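Long-range contacts in pyridoxamine 5'-phosphate oxidase family protein (Corynebacterium diphtheriae NCTC 13129, PDB 3CP3), which is of unknown function but belongs to the pyridoxamine 5'-phosphate oxidase family, whose members commonly bind FMN or related flavins on a split beta-barrel: residues G30-H35 against V77-D82; V34-D39 against S70-S75; P44-L49 against G114-L119; V58-A63 against N125-D130. One frame throughout, in Å; residues are numbered along the deposited sequence. Where two conformers were deposited one is given.

Contact 1 (G30-H35 against V77-D82); sequences GRLVVH and VLFEVD. With ACY (acetic acid), chain B.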
# COMPACT_ATOMS: atom_id res chain seq x y z
N GLY A 30 5.95 -6.12 -3.06
CA GLY A 30 4.83 -5.85 -2.13
C GLY A 30 5.07 -4.58 -1.34
O GLY A 30 6.15 -3.95 -1.46
N ARG A 31 4.10 -4.17 -0.53
CA ARG A 31 4.21 -2.92 0.21
C ARG A 31 4.15 -3.19 1.68
O ARG A 31 3.25 -3.87 2.17
CB ARG A 31 3.02 -2.03 -0.16
CG ARG A 31 3.09 -1.70 -1.67
CD ARG A 31 1.83 -1.30 -2.27
NE ARG A 31 2.10 -1.28 -3.70
CZ ARG A 31 1.79 -2.29 -4.48
NH1 ARG A 31 1.07 -3.34 -3.99
NH2 ARG A 31 2.12 -2.21 -5.76
N LEU A 32 5.11 -2.61 2.42
CA LEU A 32 5.09 -2.76 3.84
C LEU A 32 4.45 -1.52 4.45
O LEU A 32 4.87 -0.39 4.17
CB LEU A 32 6.52 -2.92 4.35
CG LEU A 32 6.60 -3.32 5.82
CD1 LEU A 32 6.27 -4.79 6.09
CD2 LEU A 32 8.00 -3.00 6.31
N VAL A 33 3.49 -1.72 5.37
CA VAL A 33 2.97 -0.58 6.04
C VAL A 33 3.47 -0.60 7.46
O VAL A 33 3.23 -1.58 8.20
CB VAL A 33 1.41 -0.57 6.05
CG1 VAL A 33 0.92 0.65 6.76
CG2 VAL A 33 0.89 -0.62 4.58
N VAL A 34 4.10 0.50 7.84
CA VAL A 34 4.71 0.60 9.15
C VAL A 34 4.17 1.78 9.89
O VAL A 34 3.53 2.68 9.31
CB VAL A 34 6.25 0.78 9.06
CG1 VAL A 34 6.87 -0.40 8.32
CG2 VAL A 34 6.59 2.09 8.34
N HIS A 35 4.40 1.75 11.19
CA HIS A 35 3.98 2.84 12.02
C HIS A 35 4.78 3.00 13.24
O HIS A 35 5.22 2.00 13.84
CB HIS A 35 2.49 2.79 12.38
CG HIS A 35 2.08 1.68 13.29
ND1 HIS A 35 2.02 0.36 12.88
CD2 HIS A 35 1.61 1.69 14.55
CE1 HIS A 35 1.57 -0.39 13.87
NE2 HIS A 35 1.34 0.39 14.90
N VAL A 77 3.05 -4.79 11.58
CA VAL A 77 3.06 -4.26 10.21
C VAL A 77 1.90 -4.85 9.42
O VAL A 77 1.27 -5.85 9.84
CB VAL A 77 4.40 -4.61 9.42
CG1 VAL A 77 5.62 -3.91 10.03
CG2 VAL A 77 4.67 -6.15 9.31
N LEU A 78 1.63 -4.26 8.25
CA LEU A 78 0.86 -4.96 7.26
C LEU A 78 1.74 -5.14 6.07
O LEU A 78 2.66 -4.34 5.85
CB LEU A 78 -0.31 -4.07 6.74
CG LEU A 78 -1.29 -3.47 7.69
CD1 LEU A 78 -2.28 -2.63 6.83
CD2 LEU A 78 -2.00 -4.59 8.51
N PHE A 79 1.45 -6.14 5.27
CA PHE A 79 2.13 -6.36 4.01
C PHE A 79 1.08 -6.62 2.95
O PHE A 79 0.18 -7.49 3.13
CB PHE A 79 3.15 -7.53 4.11
CG PHE A 79 4.08 -7.62 2.92
CD1 PHE A 79 5.16 -6.76 2.81
CD2 PHE A 79 3.85 -8.51 1.88
CE1 PHE A 79 6.00 -6.82 1.69
CE2 PHE A 79 4.68 -8.56 0.77
CZ PHE A 79 5.74 -7.71 0.69
N GLU A 80 1.16 -5.90 1.84
CA GLU A 80 0.14 -5.91 0.85
C GLU A 80 0.68 -6.13 -0.55
O GLU A 80 1.72 -5.57 -0.95
CB GLU A 80 -0.73 -4.60 0.91
CG GLU A 80 -2.01 -4.64 0.05
CD GLU A 80 -1.86 -4.00 -1.32
OE1 GLU A 80 -0.70 -3.57 -1.67
OE2 GLU A 80 -2.91 -3.79 -1.97
N VAL A 81 -0.05 -6.94 -1.29
CA VAL A 81 0.16 -7.14 -2.73
C VAL A 81 -1.20 -6.91 -3.41
O VAL A 81 -2.27 -7.22 -2.83
CB VAL A 81 0.74 -8.57 -2.95
CG1 VAL A 81 0.83 -8.89 -4.41
CG2 VAL A 81 2.10 -8.74 -2.27
N ASP A 82 -1.23 -6.30 -4.61
CA ASP A 82 -2.46 -6.20 -5.38
C ASP A 82 -2.24 -6.30 -6.90
O ASP A 82 -1.08 -6.44 -7.33
CB ASP A 82 -3.43 -5.01 -5.02
CG ASP A 82 -2.82 -3.55 -5.24
OD1 ASP A 82 -2.92 -2.94 -6.35
OD2 ASP A 82 -2.41 -2.98 -4.24
C ACY B . 2.18 -5.57 -6.72
O ACY B . 2.25 -6.05 -5.56
OXT ACY B . 2.95 -5.90 -7.66
CH3 ACY B . 1.10 -4.54 -7.01
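Arg31 and Val33 face Glu80 and Leu78 as hydrogen-bonded pairs of two antiparallel strands, whose segment axes approach to 4.6 Å at 155°, with Leu32 and Phe79 as the non-hydrogen-bonded pair between them. Four backbone bonds join the pairs, among them Val33 N to Leu78 O at 2.8 Å. Side chains alternate between two faces. On the apolar one, Leu32 has CG anti to its backbone N (chi1 -170°), and from there CD1 reaches Val77 CB at 3.8 Å and meets the Phe79 ring at its edge. Over one face of that ring, toward the rim, lies Arg31 N, and the tip of the ring, Phe79 CZ, comes within 3.5 Å of Gly30 CA; glycine suits this place because it carries no side chain to meet the ring. The other face is charged at one end. Arg31 runs extended beside Glu80, and NH1 donates to the syn side of Glu80 OE1 at 2.9 Å, with the guanidinium and carboxylate planes 64° apart. Asp82 OD2, 3.5 Å from Arg31 NH1, lies well out of the guanidinium plane and adds charge attraction alone. Arginine probably suits this buried place because one cation can offset several carboxylates: Arg31 NE also bridges to Asp82 of the second subunit, and the reciprocal bridge makes the network span the dimer interface. Strand 39-50 borders 29-36 and strand 89-100 borders 76-83, completing this wall of the split barrel, while Ile129 of strand 125-139 packs on Leu32, Val77 and Phe79 from within.

Contact 2 (V34-D39 against S70-S75); sequences VHRKDD and SVNLNS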
# COMPACT_ATOMS: atom_id res chain seq x y z
N VAL A 34 4.10 0.50 7.84
CA VAL A 34 4.71 0.60 9.15
C VAL A 34 4.17 1.78 9.89
O VAL A 34 3.53 2.68 9.31
CB VAL A 34 6.25 0.78 9.06
CG1 VAL A 34 6.87 -0.40 8.32
CG2 VAL A 34 6.59 2.09 8.34
N HIS A 35 4.40 1.75 11.19
CA HIS A 35 3.98 2.84 12.02
C HIS A 35 4.78 3.00 13.24
O HIS A 35 5.22 2.00 13.84
CB HIS A 35 2.49 2.79 12.38
CG HIS A 35 2.08 1.68 13.29
ND1 HIS A 35 2.02 0.36 12.88
CD2 HIS A 35 1.61 1.69 14.55
CE1 HIS A 35 1.57 -0.39 13.87
NE2 HIS A 35 1.34 0.39 14.90
N ARG A 36 5.01 4.25 13.62
CA ARG A 36 5.48 4.60 14.97
C ARG A 36 4.37 5.47 15.57
O ARG A 36 4.19 6.65 15.20
CB ARG A 36 6.84 5.29 14.94
CG ARG A 36 7.41 5.71 16.32
CD ARG A 36 8.73 6.50 16.17
NE ARG A 36 9.09 7.23 17.40
CZ ARG A 36 10.28 7.79 17.64
NH1 ARG A 36 11.25 7.71 16.74
NH2 ARG A 36 10.50 8.42 18.79
N LYS A 37 3.58 4.84 16.44
CA LYS A 37 2.30 5.39 16.96
C LYS A 37 1.36 5.69 15.79
O LYS A 37 1.03 4.77 15.01
CB LYS A 37 2.51 6.63 17.89
CG LYS A 37 3.42 6.37 19.10
CD LYS A 37 3.37 7.55 20.08
CE LYS A 37 4.48 7.48 21.13
NZ LYS A 37 4.42 8.65 22.09
N ASP A 38 0.97 6.95 15.64
CA ASP A 38 0.05 7.34 14.56
C ASP A 38 0.67 7.83 13.25
O ASP A 38 -0.07 8.06 12.26
CB ASP A 38 -0.93 8.41 15.05
CG ASP A 38 -1.98 7.84 15.98
OD1 ASP A 38 -3.18 7.88 15.60
OD2 ASP A 38 -1.59 7.36 17.09
N ASP A 39 1.98 8.11 13.25
CA ASP A 39 2.58 8.34 11.97
C ASP A 39 2.69 7.00 11.31
O ASP A 39 3.13 6.02 11.95
CB ASP A 39 3.94 9.03 12.00
CG ASP A 39 4.36 9.48 10.61
OD1 ASP A 39 3.48 10.01 9.87
OD2 ASP A 39 5.53 9.29 10.23
N SER A 70 13.11 0.49 10.60
CA SER A 70 14.01 0.81 11.69
C SER A 70 13.50 0.10 12.96
O SER A 70 12.30 -0.15 13.06
CB SER A 70 13.93 2.30 11.92
OG SER A 70 15.20 2.90 11.85
N VAL A 71 14.36 -0.18 13.94
CA VAL A 71 13.88 -0.83 15.17
C VAL A 71 12.86 -0.01 15.98
O VAL A 71 12.15 -0.57 16.83
CB VAL A 71 15.03 -1.41 16.09
CG1 VAL A 71 15.70 -2.63 15.39
CG2 VAL A 71 16.04 -0.35 16.47
N ASN A 72 12.78 1.31 15.72
CA ASN A 72 11.82 2.17 16.45
C ASN A 72 10.44 2.17 15.87
O ASN A 72 9.52 2.70 16.47
CB ASN A 72 12.30 3.61 16.67
CG ASN A 72 12.79 4.28 15.38
OD1 ASN A 72 12.08 4.34 14.38
ND2 ASN A 72 14.01 4.79 15.42
N LEU A 73 10.29 1.63 14.66
CA LEU A 73 8.96 1.34 14.13
C LEU A 73 8.38 0.16 14.93
O LEU A 73 9.10 -0.68 15.43
CB LEU A 73 8.99 1.00 12.64
CG LEU A 73 9.73 1.99 11.70
CD1 LEU A 73 9.85 1.38 10.31
CD2 LEU A 73 8.97 3.27 11.63
N ASN A 74 7.09 0.17 15.12
CA ASN A 74 6.47 -0.97 15.75
C ASN A 74 6.85 -2.25 14.93
O ASN A 74 6.95 -2.20 13.71
CB ASN A 74 5.00 -0.70 15.73
CG ASN A 74 4.25 -1.44 16.77
OD1 ASN A 74 4.27 -2.65 16.81
ND2 ASN A 74 3.48 -0.71 17.55
N SER A 75 7.00 -3.39 15.59
CA SER A 75 7.19 -4.64 14.83
C SER A 75 5.90 -5.05 14.12
O SER A 75 5.92 -5.83 13.15
CB SER A 75 7.73 -5.76 15.77
OG SER A 75 6.68 -6.20 16.65
O HOH W 1 5.20 -0.92 12.03
O HOH W 2 3.95 2.19 17.55
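His35, near the end of its strand, accepts a single backbone hydrogen bond from the irregular segment 70-75, Asn74 N to His35 O at 2.9 Å and nearly straight (159°). The strand end belongs to a beta-hairpin, closed by a type II' turn from Arg36 to Asp39, and the second segment, which contains a type I turn from Ser70 to Leu73, lies alongside it. Leucine suits position 73 because its branched end can pack on an apolar neighbour: CD1 lies 3.9 Å from Val34 CB and about as near both methyls of that valine. His35 and Asn74 run side by side. With CG between its own N and carbonyl carbon (chi1 69°), the His35 ring is placed beside Asn74, whose CB lies over one ring face in a CH-pi contact, 4.0 Å from the centroid. The amide of Asn74 continues this overlap, its plane only 24° from the ring, while its OD1 accepts a bond from Asp76 N, which should help to fix the amide's rotation. One water accepts from His35 N and donates to Asn74 O; a second accepts both from Lys37 N and from Asn74 ND2, each at 2.9 Å.

Contact 3 (P44-L49 against G114-L119); sequences PVNFVL and GLKPWL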
# COMPACT_ATOMS: atom_id res chain seq x y z
N PRO A 44 7.41 0.05 -1.00
CA PRO A 44 7.43 -1.21 -1.76
C PRO A 44 8.75 -1.93 -1.51
O PRO A 44 9.78 -1.26 -1.27
CB PRO A 44 7.33 -0.74 -3.21
CG PRO A 44 7.73 0.65 -3.21
CD PRO A 44 7.71 1.21 -1.85
N VAL A 45 8.73 -3.25 -1.52
CA VAL A 45 9.96 -4.01 -1.37
C VAL A 45 9.83 -5.22 -2.26
O VAL A 45 8.70 -5.63 -2.54
CB VAL A 45 10.20 -4.51 0.09
CG1 VAL A 45 10.49 -3.37 0.99
CG2 VAL A 45 8.99 -5.37 0.65
N ASN A 46 10.95 -5.76 -2.74
CA ASN A 46 10.96 -7.12 -3.33
C ASN A 46 10.94 -8.13 -2.16
O ASN A 46 11.72 -8.01 -1.19
CB ASN A 46 12.18 -7.35 -4.27
CG ASN A 46 12.10 -6.58 -5.60
OD1 ASN A 46 11.14 -6.72 -6.37
ND2 ASN A 46 13.11 -5.78 -5.88
N PHE A 47 10.06 -9.12 -2.24
CA PHE A 47 9.85 -10.07 -1.12
C PHE A 47 9.79 -11.49 -1.70
O PHE A 47 9.59 -11.69 -2.92
CB PHE A 47 8.51 -9.74 -0.37
CG PHE A 47 7.30 -10.17 -1.14
CD1 PHE A 47 6.68 -11.40 -0.88
CD2 PHE A 47 6.81 -9.38 -2.16
CE1 PHE A 47 5.62 -11.84 -1.65
CE2 PHE A 47 5.70 -9.80 -2.92
CZ PHE A 47 5.10 -11.03 -2.67
N VAL A 48 9.88 -12.47 -0.82
CA VAL A 48 9.52 -13.83 -1.16
C VAL A 48 8.68 -14.36 -0.01
O VAL A 48 8.89 -13.99 1.15
CB VAL A 48 10.77 -14.75 -1.40
CG1 VAL A 48 11.41 -14.46 -2.76
CG2 VAL A 48 11.83 -14.61 -0.23
N LEU A 49 7.72 -15.22 -0.36
CA LEU A 49 6.92 -15.95 0.61
C LEU A 49 7.58 -17.29 0.91
O LEU A 49 7.88 -18.05 -0.01
CB LEU A 49 5.53 -16.21 0.02
CG LEU A 49 4.56 -17.01 0.89
CD1 LEU A 49 4.16 -16.14 2.14
CD2 LEU A 49 3.32 -17.38 0.09
N GLY A 114 15.45 -16.85 -3.65
CA GLY A 114 15.33 -16.22 -4.97
C GLY A 114 14.93 -14.75 -4.98
O GLY A 114 14.24 -14.30 -5.92
N LEU A 115 15.32 -13.98 -3.96
CA LEU A 115 15.16 -12.52 -4.02
C LEU A 115 16.13 -11.97 -5.04
O LEU A 115 17.21 -12.51 -5.21
CB LEU A 115 15.46 -11.88 -2.68
CG LEU A 115 14.46 -12.04 -1.55
CD1 LEU A 115 15.17 -11.82 -0.23
CD2 LEU A 115 13.30 -11.05 -1.72
N LYS A 116 15.78 -10.87 -5.70
CA LYS A 116 16.65 -10.30 -6.72
C LYS A 116 17.99 -9.79 -6.13
O LYS A 116 17.98 -9.00 -5.20
CB LYS A 116 15.94 -9.17 -7.47
CG LYS A 116 14.92 -9.65 -8.53
CD LYS A 116 13.50 -9.59 -7.99
CE LYS A 116 12.47 -9.89 -9.08
NZ LYS A 116 12.32 -11.35 -9.30
N PRO A 117 19.13 -10.24 -6.67
CA PRO A 117 20.40 -9.70 -6.15
C PRO A 117 20.49 -8.17 -6.23
O PRO A 117 20.05 -7.56 -7.21
CB PRO A 117 21.46 -10.34 -7.06
CG PRO A 117 20.80 -11.59 -7.58
CD PRO A 117 19.36 -11.22 -7.75
N TRP A 118 21.06 -7.55 -5.20
CA TRP A 118 21.31 -6.12 -5.24
C TRP A 118 22.69 -5.81 -5.83
O TRP A 118 23.39 -6.72 -6.31
CB TRP A 118 21.16 -5.53 -3.83
CG TRP A 118 19.73 -5.29 -3.43
CD1 TRP A 118 18.61 -5.41 -4.23
CD2 TRP A 118 19.26 -4.84 -2.16
NE1 TRP A 118 17.48 -5.08 -3.52
CE2 TRP A 118 17.84 -4.73 -2.25
CE3 TRP A 118 19.89 -4.54 -0.95
CZ2 TRP A 118 17.06 -4.32 -1.17
CZ3 TRP A 118 19.10 -4.13 0.13
CH2 TRP A 118 17.70 -4.02 0.01
N LEU A 119 23.07 -4.54 -5.84
CA LEU A 119 24.46 -4.18 -6.12
C LEU A 119 25.33 -4.79 -5.01
O LEU A 119 25.05 -4.59 -3.82
CB LEU A 119 24.66 -2.66 -6.20
CG LEU A 119 24.64 -1.87 -7.52
CD1 LEU A 119 25.36 -0.54 -7.31
CD2 LEU A 119 25.26 -2.62 -8.71
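Asn46 is the first residue of 44-49 to meet the segment 114-119, and it does so through its backbone, Asn46 O lying 3.5 Å from Leu115 CD2. Its CB points toward the loop, on the side where Lys116 lies. A lysine suits this exposed place because its methylenes can pack while its ammonium can stay in solvent. Phe47 comes next and turns the other way: its CB points away from the loop, and its ring meets Phe79 edge-to-face. What Phe47 offers the loop is backbone, its carbonyl C standing 3.5 Å from the same Leu115 CD2. This alternation is that of a barrel strand, 39-50 of the split-barrel fold, with one row of side chains turned inward and the other turned out under the irregular segment between helix 104-110 and strand 125-139. Val48 is again on the outer row. Leu115 CG, anti to its own carbonyl carbon (chi1 -73°), is thereby set against both valine methyls, 3.9 Å from Val48 CG2 and 4.1 Å from Val48 CG1. A beta-branched residue suits the spot, since it presents a broad, short apolar surface to the leucine. Val48 CG1 also comes 4.2 Å from Gly114 C. At phi 89° and psi 32° a CB on Gly114 would be jammed against the carbonyl O of the residue before, which calls for glycine. No hydrogen bond joins the two segments; Leu115 also rests on Arg61, whose guanidinium meets Trp118 in a cation-pi contact.

Contact 4 (V58-A63 against N125-D130); sequences VYFRTA and NFVRID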
# COMPACT_ATOMS: atom_id res chain seq x y z
N VAL A 58 7.21 -14.04 5.35
CA VAL A 58 7.73 -13.23 4.23
C VAL A 58 9.11 -12.72 4.56
O VAL A 58 9.31 -12.20 5.67
CB VAL A 58 6.84 -11.97 4.00
CG1 VAL A 58 7.41 -11.02 2.92
CG2 VAL A 58 5.44 -12.42 3.65
N TYR A 59 10.03 -12.81 3.60
CA TYR A 59 11.33 -12.16 3.75
C TYR A 59 11.50 -11.06 2.74
O TYR A 59 11.11 -11.21 1.57
CB TYR A 59 12.47 -13.16 3.50
CG TYR A 59 12.60 -14.17 4.59
CD1 TYR A 59 13.33 -13.88 5.75
CD2 TYR A 59 11.99 -15.41 4.49
CE1 TYR A 59 13.46 -14.82 6.77
CE2 TYR A 59 12.15 -16.38 5.51
CZ TYR A 59 12.85 -16.06 6.65
OH TYR A 59 13.02 -16.98 7.65
N PHE A 60 12.13 -9.98 3.17
CA PHE A 60 12.58 -8.93 2.28
C PHE A 60 13.90 -8.37 2.82
O PHE A 60 14.37 -8.80 3.86
CB PHE A 60 11.45 -7.87 2.09
CG PHE A 60 11.10 -7.10 3.34
CD1 PHE A 60 11.77 -5.91 3.63
CD2 PHE A 60 10.13 -7.54 4.21
CE1 PHE A 60 11.43 -5.18 4.77
CE2 PHE A 60 9.84 -6.85 5.39
CZ PHE A 60 10.47 -5.67 5.66
N ARG A 61 14.56 -7.51 2.04
CA ARG A 61 15.80 -6.91 2.44
C ARG A 61 15.64 -5.46 2.71
O ARG A 61 14.86 -4.81 2.06
CB ARG A 61 16.80 -7.02 1.32
CG ARG A 61 17.23 -8.40 1.08
CD ARG A 61 17.66 -8.54 -0.34
NE ARG A 61 18.46 -9.73 -0.43
CZ ARG A 61 19.01 -10.19 -1.55
NH1 ARG A 61 19.73 -11.32 -1.49
NH2 ARG A 61 18.86 -9.53 -2.69
N THR A 62 16.45 -4.95 3.63
CA THR A 62 16.56 -3.53 3.89
C THR A 62 18.02 -3.10 3.80
O THR A 62 18.86 -3.58 4.58
CB THR A 62 15.96 -3.13 5.28
OG1 THR A 62 16.44 -3.99 6.32
CG2 THR A 62 14.51 -3.23 5.26
N ALA A 63 18.33 -2.25 2.82
CA ALA A 63 19.64 -1.60 2.80
C ALA A 63 19.70 -0.54 3.87
O ALA A 63 20.66 -0.52 4.62
CB ALA A 63 19.97 -1.00 1.43
N ASN A 125 20.23 -6.18 5.52
CA ASN A 125 19.73 -7.24 6.37
C ASN A 125 18.48 -7.80 5.73
O ASN A 125 17.74 -7.06 5.08
CB ASN A 125 19.34 -6.72 7.77
CG ASN A 125 20.52 -6.38 8.67
OD1 ASN A 125 20.44 -5.37 9.37
ND2 ASN A 125 21.56 -7.23 8.73
N PHE A 126 18.17 -9.06 6.00
CA PHE A 126 16.84 -9.61 5.72
C PHE A 126 15.90 -9.18 6.84
O PHE A 126 16.35 -9.06 7.99
CB PHE A 126 16.95 -11.12 5.70
CG PHE A 126 17.64 -11.64 4.47
CD1 PHE A 126 16.97 -11.67 3.26
CD2 PHE A 126 18.94 -12.06 4.53
CE1 PHE A 126 17.64 -12.18 2.11
CE2 PHE A 126 19.60 -12.55 3.40
CZ PHE A 126 18.92 -12.60 2.20
N VAL A 127 14.63 -8.97 6.54
CA VAL A 127 13.61 -8.77 7.58
C VAL A 127 12.66 -9.94 7.34
O VAL A 127 12.44 -10.29 6.18
CB VAL A 127 12.91 -7.41 7.37
CG1 VAL A 127 11.77 -7.19 8.38
CG2 VAL A 127 13.95 -6.29 7.48
N ARG A 128 12.22 -10.59 8.42
CA ARG A 128 11.22 -11.66 8.37
C ARG A 128 9.91 -11.12 8.91
O ARG A 128 9.89 -10.50 9.97
CB ARG A 128 11.63 -12.82 9.30
CG ARG A 128 10.71 -14.05 9.22
CD ARG A 128 10.62 -14.77 10.58
NE ARG A 128 11.89 -14.68 11.30
CZ ARG A 128 12.03 -14.40 12.59
NH1 ARG A 128 10.97 -14.18 13.38
NH2 ARG A 128 13.25 -14.35 13.09
N ILE A 129 8.81 -11.40 8.20
CA ILE A 129 7.48 -11.13 8.72
C ILE A 129 6.84 -12.44 9.14
O ILE A 129 6.64 -13.30 8.31
CB ILE A 129 6.50 -10.39 7.71
CG1 ILE A 129 7.17 -9.12 7.14
CG2 ILE A 129 5.19 -10.02 8.48
CD1 ILE A 129 6.45 -8.44 5.92
N ASP A 130 6.49 -12.56 10.41
CA ASP A 130 5.72 -13.67 10.90
C ASP A 130 4.25 -13.29 10.72
O ASP A 130 3.79 -12.34 11.33
CB ASP A 130 5.98 -13.89 12.38
CG ASP A 130 7.31 -14.57 12.65
OD1 ASP A 130 7.82 -15.33 11.81
OD2 ASP A 130 7.87 -14.30 13.69
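Tyr59 lies side by side with Arg128, the two pointing the same way from antiparallel strands. Starting from the backbone, Tyr59 CB is 3.9 Å from Val127 O, and CD1 moves closer to the same oxygen. CE1 then passes Arg128 CB at 3.7 Å, and CZ passes Arg128 CG at 3.9 Å, so the ring is lined by the aliphatic base of the arginine rather than by its guanidinium, whose plane is turned 78° from it. At the tip, Tyr59 OH is hydrogen-bonded to Glu106 OE2, the oxygen that also forms a salt bridge with Arg128 NE; tyrosine suits the place because it joins an apolar flank to a polar end. Arg128 NH1 also makes a hydrogen-bonded salt bridge to the syn side of Asp130 OD2, within its own strand. Six backbone bonds hold the strands, as befits neighbouring staves of the split barrel that marks this family, and the shortest are Ile129 N to Val58 O and Val127 N to Phe60 O, both 2.7 Å. On the opposite face of the sheet Val58, Phe60, Val127 and Ile129 form an apolar cluster, and Thr62 and Asn125 continue the row. Phe60 CG, between its backbone N and carbonyl carbon (chi1 66°), is placed so that the ring lies beside Val127, whose CB sits over one face, 3.7 Å from the centroid, in a CH-pi contact. Ile129 CG1 meets that ring in plane at its edge, and Val58 CB touches Ile129 CD1. Farther along the Tyr59 face, Arg61 runs extended beside Phe126, with NE 3.6 Å from Phe126 CE1.

Contacts 1 and 4 are buried strand pairs of one closed sheet, both built on backbone hydrogen bonds, and they meet inside it, where Ile129 and Phe60 touch Leu32 and Ile129 also touches Phe79. Their outer faces differ: contact 1 turns charged residues to the second subunit, whereas contact 4 faces helix 104-110 and touches no other chain. Contacts 2 and 3 fasten loops to the barrel, the first partly buried and using one backbone bond and waters, the second at the surface and wholly packing. Contact 2 extends strand 29-36 of contact 1 past its end, sharing Val34 and His35; contact 3 lies on strand 39-50, which joins 29-36 to 57-62.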